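Side-chain contacts in putative peptidyl-arginine deiminase (Chlorobium tepidum, PDB 1XKN), which probably hydrolyses the guanidinium group of agmatine or of a peptidyl arginine, as a deiminase of the Porphyromonas type: residues 19-24 and 96-101; 188-193 and 200-205; 238-243 and 279-284. All coordinates share one frame; numbering follows the deposited sequence.

Contact 1: 19-24 and 96-101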
loop_
_atom_site.group_PDB
_atom_site.type_symbol
_atom_site.label_atom_id
_atom_site.label_comp_id
_atom_site.label_asym_id
_atom_site.label_seq_id
_atom_site.Cartn_x
_atom_site.Cartn_y
_atom_site.Cartn_z
ATOM N N TRP A 19 8.184 -1.759 -5.711
ATOM C CA TRP A 19 8.831 -2.833 -4.973
ATOM C C TRP A 19 7.864 -3.929 -4.560
ATOM O O TRP A 19 6.696 -3.670 -4.267
ATOM C CB TRP A 19 9.516 -2.293 -3.719
ATOM C CG TRP A 19 10.802 -1.608 -4.012
ATOM C CD1 TRP A 19 10.968 -0.341 -4.483
ATOM C CD2 TRP A 19 12.112 -2.182 -3.923
ATOM N NE1 TRP A 19 12.303 -0.088 -4.699
ATOM C CE2 TRP A 19 13.026 -1.203 -4.363
ATOM C CE3 TRP A 19 12.599 -3.432 -3.519
ATOM C CZ2 TRP A 19 14.404 -1.431 -4.409
ATOM C CZ3 TRP A 19 13.973 -3.661 -3.565
ATOM C CH2 TRP A 19 14.857 -2.662 -4.010
ATOM N N LEU A 20 8.379 -5.154 -4.533
ATOM C CA LEU A 20 7.625 -6.336 -4.144
ATOM C C LEU A 20 8.539 -7.234 -3.325
ATOM O O LEU A 20 9.761 -7.186 -3.471
ATOM C CB LEU A 20 7.178 -7.125 -5.376
ATOM C CG LEU A 20 6.300 -6.452 -6.428
ATOM C CD1 LEU A 20 6.118 -7.403 -7.605
ATOM C CD2 LEU A 20 4.958 -6.087 -5.818
ATOM N N SER A 21 7.938 -8.049 -2.465
ATOM C CA SER A 21 8.673 -9.014 -1.656
ATOM C C SER A 21 8.059 -10.350 -2.058
ATOM O O SER A 21 6.945 -10.674 -1.648
ATOM C CB SER A 21 8.471 -8.757 -0.157
ATOM O OG SER A 21 9.151 -7.588 0.271
ATOM N N TRP A 22 8.779 -11.105 -2.886
ATOM C CA TRP A 22 8.298 -12.393 -3.375
ATOM C C TRP A 22 7.815 -13.282 -2.232
ATOM O O TRP A 22 8.481 -13.399 -1.204
ATOM C CB TRP A 22 9.397 -13.096 -4.174
ATOM C CG TRP A 22 8.857 -14.129 -5.112
ATOM C CD1 TRP A 22 8.832 -15.482 -4.924
ATOM C CD2 TRP A 22 8.190 -13.884 -6.356
ATOM N NE1 TRP A 22 8.187 -16.093 -5.969
ATOM C CE2 TRP A 22 7.782 -15.136 -6.864
ATOM C CE3 TRP A 22 7.894 -12.724 -7.088
ATOM C CZ2 TRP A 22 7.088 -15.265 -8.077
ATOM C CZ3 TRP A 22 7.205 -12.852 -8.294
ATOM C CH2 TRP A 22 6.810 -14.115 -8.774
ATOM N N PRO A 23 6.649 -13.926 -2.405
ATOM C CA PRO A 23 6.069 -14.800 -1.380
ATOM C C PRO A 23 6.795 -16.112 -1.124
ATOM O O PRO A 23 7.318 -16.738 -2.042
ATOM C CB PRO A 23 4.659 -15.034 -1.901
ATOM C CG PRO A 23 4.882 -15.096 -3.373
ATOM C CD PRO A 23 5.792 -13.903 -3.605
ATOM N N HIS A 24 6.815 -16.526 0.140
ATOM C CA HIS A 24 7.449 -17.783 0.519
ATOM C C HIS A 24 6.946 -18.279 1.868
ATOM O O HIS A 24 7.131 -19.444 2.209
ATOM C CB HIS A 24 8.975 -17.631 0.556
ATOM C CG HIS A 24 9.458 -16.638 1.566
ATOM N ND1 HIS A 24 9.582 -15.293 1.291
ATOM C CD2 HIS A 24 9.823 -16.793 2.862
ATOM C CE1 HIS A 24 10.005 -14.662 2.373
ATOM N NE2 HIS A 24 10.159 -15.549 3.339
ATOM N N ARG A 96 4.022 -3.315 1.382
ATOM C CA ARG A 96 3.373 -2.033 1.640
ATOM C C ARG A 96 3.610 -1.608 3.085
ATOM O O ARG A 96 3.865 -0.436 3.368
ATOM C CB ARG A 96 1.864 -2.145 1.391
ATOM C CG ARG A 96 1.054 -0.931 1.844
ATOM C CD ARG A 96 1.460 0.316 1.081
ATOM N NE ARG A 96 1.396 0.096 -0.361
ATOM C CZ ARG A 96 1.774 0.987 -1.271
ATOM N NH1 ARG A 96 1.694 0.692 -2.563
ATOM N NH2 ARG A 96 2.233 2.172 -0.888
ATOM N N ASP A 97 3.536 -2.577 3.992
ATOM C CA ASP A 97 3.687 -2.310 5.419
ATOM C C ASP A 97 5.112 -2.308 5.978
ATOM O O ASP A 97 5.413 -1.518 6.873
ATOM C CB ASP A 97 2.811 -3.297 6.195
ATOM C CG ASP A 97 1.338 -3.139 5.866
ATOM O OD1 ASP A 97 0.550 -4.038 6.217
ATOM O OD2 ASP A 97 0.968 -2.105 5.265
ATOM N N HIS A 98 5.984 -3.172 5.461
ATOM C CA HIS A 98 7.362 -3.236 5.951
ATOM C C HIS A 98 8.343 -2.597 4.968
ATOM O O HIS A 98 9.503 -2.342 5.305
ATOM C CB HIS A 98 7.763 -4.703 6.227
ATOM C CG HIS A 98 7.920 -5.548 4.995
ATOM N ND1 HIS A 98 7.244 -6.736 4.815
ATOM C CD2 HIS A 98 8.708 -5.396 3.903
ATOM C CE1 HIS A 98 7.610 -7.281 3.666
ATOM N NE2 HIS A 98 8.498 -6.487 3.095
ATOM N N GLY A 99 7.851 -2.325 3.762
ATOM C CA GLY A 99 8.665 -1.760 2.692
ATOM C C GLY A 99 9.195 -0.342 2.812
ATOM O O GLY A 99 8.837 0.396 3.727
ATOM N N PRO A 100 10.038 0.078 1.853
ATOM C CA PRO A 100 10.645 1.413 1.833
ATOM C C PRO A 100 9.707 2.601 1.633
ATOM O O PRO A 100 9.140 2.791 0.559
ATOM C CB PRO A 100 11.681 1.297 0.718
ATOM C CG PRO A 100 10.999 0.413 -0.261
ATOM C CD PRO A 100 10.386 -0.667 0.627
ATOM N N ASN A 101 9.568 3.396 2.688
ATOM C CA ASN A 101 8.732 4.588 2.676
ATOM C C ASN A 101 9.612 5.750 2.212
ATOM O O ASN A 101 10.190 6.476 3.019
ATOM C CB ASN A 101 8.196 4.845 4.093
ATOM C CG ASN A 101 7.228 6.019 4.168
ATOM O OD1 ASN A 101 6.833 6.429 5.257
ATOM N ND2 ASN A 101 6.843 6.562 3.015
#
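W19 meets P100 first. The proline atom CG sits 4.2 Å above the plane of the indole ring, displaced from the ring centre toward its border, and its nearest indole atom, CG of W19, is 4.3 Å from CG of P100. This is apolar packing of a proline ring on one indole face. The nearest CA atoms across the two segments are those of W19 and G99, 7.7 Å apart. Two residues on, S21 points the same way as W19, as alternation along a strand requires. OG of S21 lies 3.1 Å from NE2 of H98, a hydrogen bond in which either group could be the donor. The hydroxyl reaches the imidazole at its edge, near the ring plane, and CB of S21 is also in that plane, 4.0 Å from NE2 of H98. Both torsions serve this meeting: OG of S21 stands anti to its carbonyl carbon (chi1 -72°), while CG of H98 is held between the backbone N and the carbonyl carbon (chi1 70°), turning the ring back to the strand. OG of S21 has a second hydrogen-bond partner, the side-chain ND2 of N56, and ND1 of H98 has a weak bond to D92, so both ring nitrogens have partners. The H98 side chain is about 7 Å from the sodium ion bound by N117, W118 and N134. All four touching residues are buried. The contact joins one face of strand 15-21, where W19 and S21 also lie beside N56 of strand 52-57, to the last residue of helix 95-98 and the G99-P100 link that follows it. L20 faces the other way and packs on L43 of helix 36-50, while W22 settles against helices 36-50 and 60-73.

Contact 2: 188-193 and 200-205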
loop_
_atom_site.group_PDB
_atom_site.type_symbol
_atom_site.label_atom_id
_atom_site.label_comp_id
_atom_site.label_asym_id
_atom_site.label_seq_id
_atom_site.Cartn_x
_atom_site.Cartn_y
_atom_site.Cartn_z
ATOM N N GLU A 188 1.366 12.678 20.167
ATOM C CA GLU A 188 2.726 12.259 19.836
ATOM C C GLU A 188 2.790 11.622 18.451
ATOM O O GLU A 188 3.726 11.869 17.684
ATOM C CB GLU A 188 3.239 11.275 20.893
ATOM C CG GLU A 188 3.518 11.929 22.249
ATOM C CD GLU A 188 3.676 10.924 23.375
ATOM O OE1 GLU A 188 2.710 10.181 23.650
ATOM O OE2 GLU A 188 4.761 10.880 23.992
ATOM N N ILE A 189 1.794 10.801 18.133
ATOM C CA ILE A 189 1.742 10.143 16.835
ATOM C C ILE A 189 1.618 11.188 15.730
ATOM O O ILE A 189 2.353 11.137 14.744
ATOM C CB ILE A 189 0.573 9.136 16.790
ATOM C CG1 ILE A 189 0.901 7.963 17.714
ATOM C CG2 ILE A 189 0.339 8.645 15.362
ATOM C CD1 ILE A 189 -0.254 7.021 17.972
ATOM N N GLU A 190 0.709 12.145 15.893
ATOM C CA GLU A 190 0.567 13.188 14.882
ATOM C C GLU A 190 1.867 13.976 14.754
ATOM O O GLU A 190 2.274 14.330 13.651
ATOM C CB GLU A 190 -0.580 14.141 15.223
ATOM C CG GLU A 190 -1.946 13.587 14.858
ATOM C CD GLU A 190 -3.011 14.662 14.774
ATOM O OE1 GLU A 190 -2.665 15.829 14.477
ATOM O OE2 GLU A 190 -4.199 14.336 14.969
ATOM N N ALA A 191 2.521 14.247 15.880
ATOM C CA ALA A 191 3.772 14.993 15.846
ATOM C C ALA A 191 4.795 14.273 14.973
ATOM O O ALA A 191 5.482 14.900 14.168
ATOM C CB ALA A 191 4.321 15.185 17.257
ATOM N N GLN A 192 4.894 12.956 15.126
ATOM C CA GLN A 192 5.842 12.181 14.331
ATOM C C GLN A 192 5.475 12.177 12.851
ATOM O O GLN A 192 6.356 12.202 11.996
ATOM C CB GLN A 192 5.924 10.744 14.848
ATOM C CG GLN A 192 6.497 10.633 16.260
ATOM C CD GLN A 192 7.999 10.874 16.310
ATOM O OE1 GLN A 192 8.783 9.948 16.528
ATOM N NE2 GLN A 192 8.405 12.120 16.109
ATOM N N LEU A 193 4.181 12.143 12.543
ATOM C CA LEU A 193 3.754 12.151 11.146
ATOM C C LEU A 193 4.086 13.502 10.527
ATOM O O LEU A 193 4.505 13.578 9.371
ATOM C CB LEU A 193 2.253 11.861 11.033
ATOM C CG LEU A 193 1.824 10.464 11.499
ATOM C CD1 LEU A 193 0.308 10.361 11.471
ATOM C CD2 LEU A 193 2.456 9.395 10.617
ATOM N N GLU A 200 0.531 18.276 7.102
ATOM C CA GLU A 200 -0.024 19.364 7.903
ATOM C C GLU A 200 -1.323 19.048 8.626
ATOM O O GLU A 200 -1.602 19.622 9.682
ATOM C CB GLU A 200 -0.251 20.600 7.028
ATOM C CG GLU A 200 1.003 21.411 6.736
ATOM C CD GLU A 200 2.003 20.667 5.884
ATOM O OE1 GLU A 200 1.683 20.360 4.715
ATOM O OE2 GLU A 200 3.114 20.393 6.382
ATOM N N LYS A 201 -2.124 18.153 8.059
ATOM C CA LYS A 201 -3.397 17.794 8.667
ATOM C C LYS A 201 -3.645 16.298 8.589
ATOM O O LYS A 201 -3.534 15.694 7.523
ATOM C CB LYS A 201 -4.540 18.541 7.965
ATOM C CG LYS A 201 -5.923 18.324 8.583
ATOM C CD LYS A 201 -6.975 19.146 7.849
ATOM C CE LYS A 201 -8.346 19.033 8.499
ATOM N NZ LYS A 201 -9.365 19.841 7.756
ATOM N N VAL A 202 -3.971 15.706 9.732
ATOM C CA VAL A 202 -4.262 14.286 9.800
ATOM C C VAL A 202 -5.766 14.098 9.901
ATOM O O VAL A 202 -6.419 14.661 10.784
ATOM C CB VAL A 202 -3.593 13.621 11.023
ATOM C CG1 VAL A 202 -3.913 12.134 11.046
ATOM C CG2 VAL A 202 -2.089 13.842 10.974
ATOM N N LEU A 203 -6.312 13.310 8.983
ATOM C CA LEU A 203 -7.742 13.035 8.948
ATOM C C LEU A 203 -7.974 11.644 9.521
ATOM O O LEU A 203 -7.619 10.639 8.899
ATOM C CB LEU A 203 -8.246 13.098 7.505
ATOM C CG LEU A 203 -8.022 14.406 6.743
ATOM C CD1 LEU A 203 -8.378 14.207 5.281
ATOM C CD2 LEU A 203 -8.864 15.517 7.356
ATOM N N TRP A 204 -8.578 11.585 10.701
ATOM C CA TRP A 204 -8.824 10.310 11.362
ATOM C C TRP A 204 -10.176 9.666 11.103
ATOM O O TRP A 204 -11.202 10.148 11.585
ATOM C CB TRP A 204 -8.656 10.456 12.877
ATOM C CG TRP A 204 -7.286 10.830 13.322
ATOM C CD1 TRP A 204 -6.755 12.085 13.392
ATOM C CD2 TRP A 204 -6.274 9.936 13.798
ATOM N NE1 TRP A 204 -5.470 12.027 13.889
ATOM C CE2 TRP A 204 -5.150 10.719 14.140
ATOM C CE3 TRP A 204 -6.206 8.545 13.963
ATOM C CZ2 TRP A 204 -3.974 10.161 14.646
ATOM C CZ3 TRP A 204 -5.033 7.987 14.465
ATOM C CH2 TRP A 204 -3.932 8.797 14.798
ATOM N N LEU A 205 -10.173 8.568 10.352
ATOM C CA LEU A 205 -11.405 7.831 10.090
ATOM C C LEU A 205 -11.580 6.871 11.264
ATOM O O LEU A 205 -10.733 6.827 12.159
ATOM C CB LEU A 205 -11.310 7.051 8.778
ATOM C CG LEU A 205 -11.194 7.916 7.517
ATOM C CD1 LEU A 205 -11.082 7.015 6.291
ATOM C CD2 LEU A 205 -12.417 8.818 7.404
HETATM O O HOH W 1 -4.254 17.351 12.115
HETATM O O HOH W 2 -6.089 15.612 13.476
#
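The indole of W204 is met at its edge, near the ring plane, by OE2 of E190 and CG2 of I189, both from the helix, and a water lying near the plane also stands at the edge. One face carries V202, a neighbour along the same strand, whose CG1 is 3.2 Å above the ring plane and nearer the margin than the middle. The nitrogen edge makes the one direct hydrogen bond: NE1 of W204 donates to OE2 of E190 over 2.8 Å, with an N-H...O angle of 156°. Carboxylate and ring planes are 28° apart, yet the N-H meets OE2 from above the carboxylate plane rather than within it. Further round the rim, CG2 of I189 touches CH2 of W204 at 4.3 Å. The glutamate reaches the strand because its CG stands anti to the carbonyl carbon (chi1 -80°) and the chain beyond is extended. On the way, CG of E190 passes 3.9 Å from CG2 of V202, a methyl that also packs against CD1 of L193. Two waters add to its partners: one donates to OE1 of E190 and accepts from N of V202, while the other donates to OE2 of E190, at 2.7 Å, and to O of V202. Through them the carboxylate is linked to both N and O of V202. R194 adds a salt bridge at OE1, which would probably favour the ionised form, and K186 makes a cation-pi contact with the indole. Helix 186-197 belongs to the beta-alpha-beta crossover between parallel strands 167-171 and 201-205, its segment axis 9.4 Å from that of the strand. Strand 201-205 is outermost in its sheet within the chain; I189, L193 and W204 share L175 of helix 172-175, while L205 turns toward helix 243-253.

Contact 3: 238-243 and 279-284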
loop_
_atom_site.group_PDB
_atom_site.type_symbol
_atom_site.label_atom_id
_atom_site.label_comp_id
_atom_site.label_asym_id
_atom_site.label_seq_id
_atom_site.Cartn_x
_atom_site.Cartn_y
_atom_site.Cartn_z
ATOM N N PRO A 238 -27.716 -3.500 4.047
ATOM C CA PRO A 238 -27.881 -3.153 5.464
ATOM C C PRO A 238 -27.576 -4.294 6.435
ATOM O O PRO A 238 -27.261 -4.054 7.600
ATOM C CB PRO A 238 -29.346 -2.721 5.545
ATOM C CG PRO A 238 -29.629 -2.198 4.177
ATOM C CD PRO A 238 -28.946 -3.213 3.291
ATOM N N GLU A 239 -27.671 -5.531 5.956
ATOM C CA GLU A 239 -27.425 -6.693 6.803
ATOM C C GLU A 239 -25.966 -7.141 6.848
ATOM O O GLU A 239 -25.592 -7.974 7.673
ATOM C CB GLU A 239 -28.302 -7.867 6.355
ATOM C CG GLU A 239 -29.796 -7.586 6.410
ATOM C CD GLU A 239 -30.230 -6.997 7.739
ATOM O OE1 GLU A 239 -29.827 -7.533 8.792
ATOM O OE2 GLU A 239 -30.983 -6.000 7.733
ATOM N N ASP A 240 -25.147 -6.591 5.959
ATOM C CA ASP A 240 -23.736 -6.943 5.909
ATOM C C ASP A 240 -22.971 -6.297 7.060
ATOM O O ASP A 240 -23.253 -5.163 7.443
ATOM C CB ASP A 240 -23.122 -6.494 4.590
ATOM C CG ASP A 240 -21.674 -6.912 4.462
ATOM O OD1 ASP A 240 -21.426 -8.115 4.242
ATOM O OD2 ASP A 240 -20.790 -6.043 4.595
ATOM N N GLU A 241 -21.986 -7.017 7.591
ATOM C CA GLU A 241 -21.182 -6.534 8.709
ATOM C C GLU A 241 -20.447 -5.216 8.454
ATOM O O GLU A 241 -20.190 -4.456 9.390
ATOM C CB GLU A 241 -20.166 -7.605 9.120
ATOM C CG GLU A 241 -20.778 -8.864 9.729
ATOM C CD GLU A 241 -21.799 -9.529 8.821
ATOM O OE1 GLU A 241 -21.483 -9.769 7.633
ATOM O OE2 GLU A 241 -22.920 -9.824 9.298
ATOM N N ASN A 242 -20.106 -4.940 7.199
ATOM C CA ASN A 242 -19.390 -3.710 6.877
ATOM C C ASN A 242 -20.293 -2.509 6.648
ATOM O O ASN A 242 -19.809 -1.382 6.525
ATOM C CB ASN A 242 -18.507 -3.904 5.642
ATOM C CG ASN A 242 -17.389 -4.895 5.879
ATOM O OD1 ASN A 242 -16.733 -4.871 6.926
ATOM N ND2 ASN A 242 -17.149 -5.759 4.902
ATOM N N TYR A 243 -21.600 -2.738 6.597
ATOM C CA TYR A 243 -22.542 -1.648 6.355
ATOM C C TYR A 243 -22.346 -0.466 7.303
ATOM O O TYR A 243 -22.085 0.651 6.865
ATOM C CB TYR A 243 -23.983 -2.154 6.471
ATOM C CG TYR A 243 -25.016 -1.134 6.042
ATOM C CD1 TYR A 243 -25.189 -0.819 4.694
ATOM C CD2 TYR A 243 -25.812 -0.477 6.982
ATOM C CE1 TYR A 243 -26.128 0.126 4.288
ATOM C CE2 TYR A 243 -26.757 0.472 6.586
ATOM C CZ TYR A 243 -26.907 0.767 5.239
ATOM O OH TYR A 243 -27.833 1.704 4.834
ATOM N N GLY A 279 -14.445 -21.107 6.246
ATOM C CA GLY A 279 -15.522 -20.568 7.056
ATOM C C GLY A 279 -15.218 -19.225 7.693
ATOM O O GLY A 279 -15.917 -18.798 8.612
ATOM N N GLU A 280 -14.180 -18.552 7.204
ATOM C CA GLU A 280 -13.790 -17.255 7.748
ATOM C C GLU A 280 -13.950 -16.138 6.725
ATOM O O GLU A 280 -13.615 -16.300 5.551
ATOM C CB GLU A 280 -12.334 -17.289 8.219
ATOM C CG GLU A 280 -11.980 -18.498 9.080
ATOM C CD GLU A 280 -10.556 -18.453 9.608
ATOM O OE1 GLU A 280 -9.689 -17.824 8.962
ATOM O OE2 GLU A 280 -10.295 -19.064 10.666
ATOM N N ARG A 281 -14.467 -15.002 7.183
ATOM C CA ARG A 281 -14.655 -13.838 6.325
ATOM C C ARG A 281 -13.273 -13.256 6.017
ATOM O O ARG A 281 -12.454 -13.078 6.920
ATOM C CB ARG A 281 -15.526 -12.798 7.047
ATOM C CG ARG A 281 -15.874 -11.551 6.232
ATOM C CD ARG A 281 -16.757 -11.900 5.045
ATOM N NE ARG A 281 -17.223 -10.728 4.301
ATOM C CZ ARG A 281 -18.255 -9.966 4.657
ATOM N NH1 ARG A 281 -18.946 -10.240 5.755
ATOM N NH2 ARG A 281 -18.610 -8.935 3.902
ATOM N N LEU A 282 -13.016 -12.985 4.739
ATOM C CA LEU A 282 -11.742 -12.424 4.304
ATOM C C LEU A 282 -11.934 -10.935 3.999
ATOM O O LEU A 282 -12.998 -10.521 3.544
ATOM C CB LEU A 282 -11.233 -13.166 3.065
ATOM C CG LEU A 282 -11.171 -14.694 3.212
ATOM C CD1 LEU A 282 -10.495 -15.303 1.983
ATOM C CD2 LEU A 282 -10.407 -15.066 4.475
ATOM N N PRO A 283 -10.900 -10.115 4.244
ATOM C CA PRO A 283 -10.946 -8.665 4.012
ATOM C C PRO A 283 -10.818 -8.201 2.562
ATOM O O PRO A 283 -9.998 -7.341 2.244
ATOM C CB PRO A 283 -9.811 -8.151 4.889
ATOM C CG PRO A 283 -8.785 -9.230 4.742
ATOM C CD PRO A 283 -9.601 -10.514 4.817
ATOM N N ALA A 284 -11.643 -8.766 1.688
ATOM C CA ALA A 284 -11.628 -8.405 0.274
ATOM C C ALA A 284 -12.126 -6.974 0.086
ATOM O O ALA A 284 -13.189 -6.608 0.590
ATOM C CB ALA A 284 -12.508 -9.368 -0.514
#
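The guanidinium of R281 is met at its edge by two carboxylates, each turned steeply against it: that of D240 by 64° and that of E241 by 80°. D240 takes the NH2 end, with OD1 of D240 3.0 Å from NH2 of R281; the syn lone pair is used, and the oxygen is tilted somewhat from the guanidinium plane. E241 takes the other end, OE1 of E241 lying 3.2 Å from NH1 of R281, in the guanidinium plane but through the anti lone pair. The three side chains form a salt-bridge network in which the arginine spans two neighbouring acids. Its chain leaves the backbone with CG anti to N and bends at chi2 (66°), which brings the terminal group up to the turn. N242 and R281 point at each other from opposite directions, ND2 of N242 making an oblique contact with NH2 of R281 at 3.6 Å; OD1 of N242 instead accepts from the backbone N of A210. The aspartate has a second task: OD2 of D240 accepts from N of N242 at 2.9 Å, while OD1 faces the arginine. This bond closes an Asx turn, a capping interaction within the type I turn D240-Y243 that leads into helix 243-253, and the salt bridges tie that helix entry to strand 280-281 of the hairpin with 276-277.

Along the chain the contacts come in series, contact 1 closing before contact 2 opens and contact 2 before contact 3. Their centres are about 24 Å (1 and 2), 27 Å (1 and 3) and 29 Å (2 and 3) apart, and nearest atoms stay about 8, 11 and 12 Å apart, so none touches another. Contact 1 is buried, its centre about 9 Å from that of the chain, whereas contacts 2 and 3 lie farther out, at about 18 and 21 Å. Helix 243-253 links the last two: 238-243 leads into it, and L205 of 200-205 packs on its later turns. All three contacts thus belong to different parts of a single deiminase-type fold.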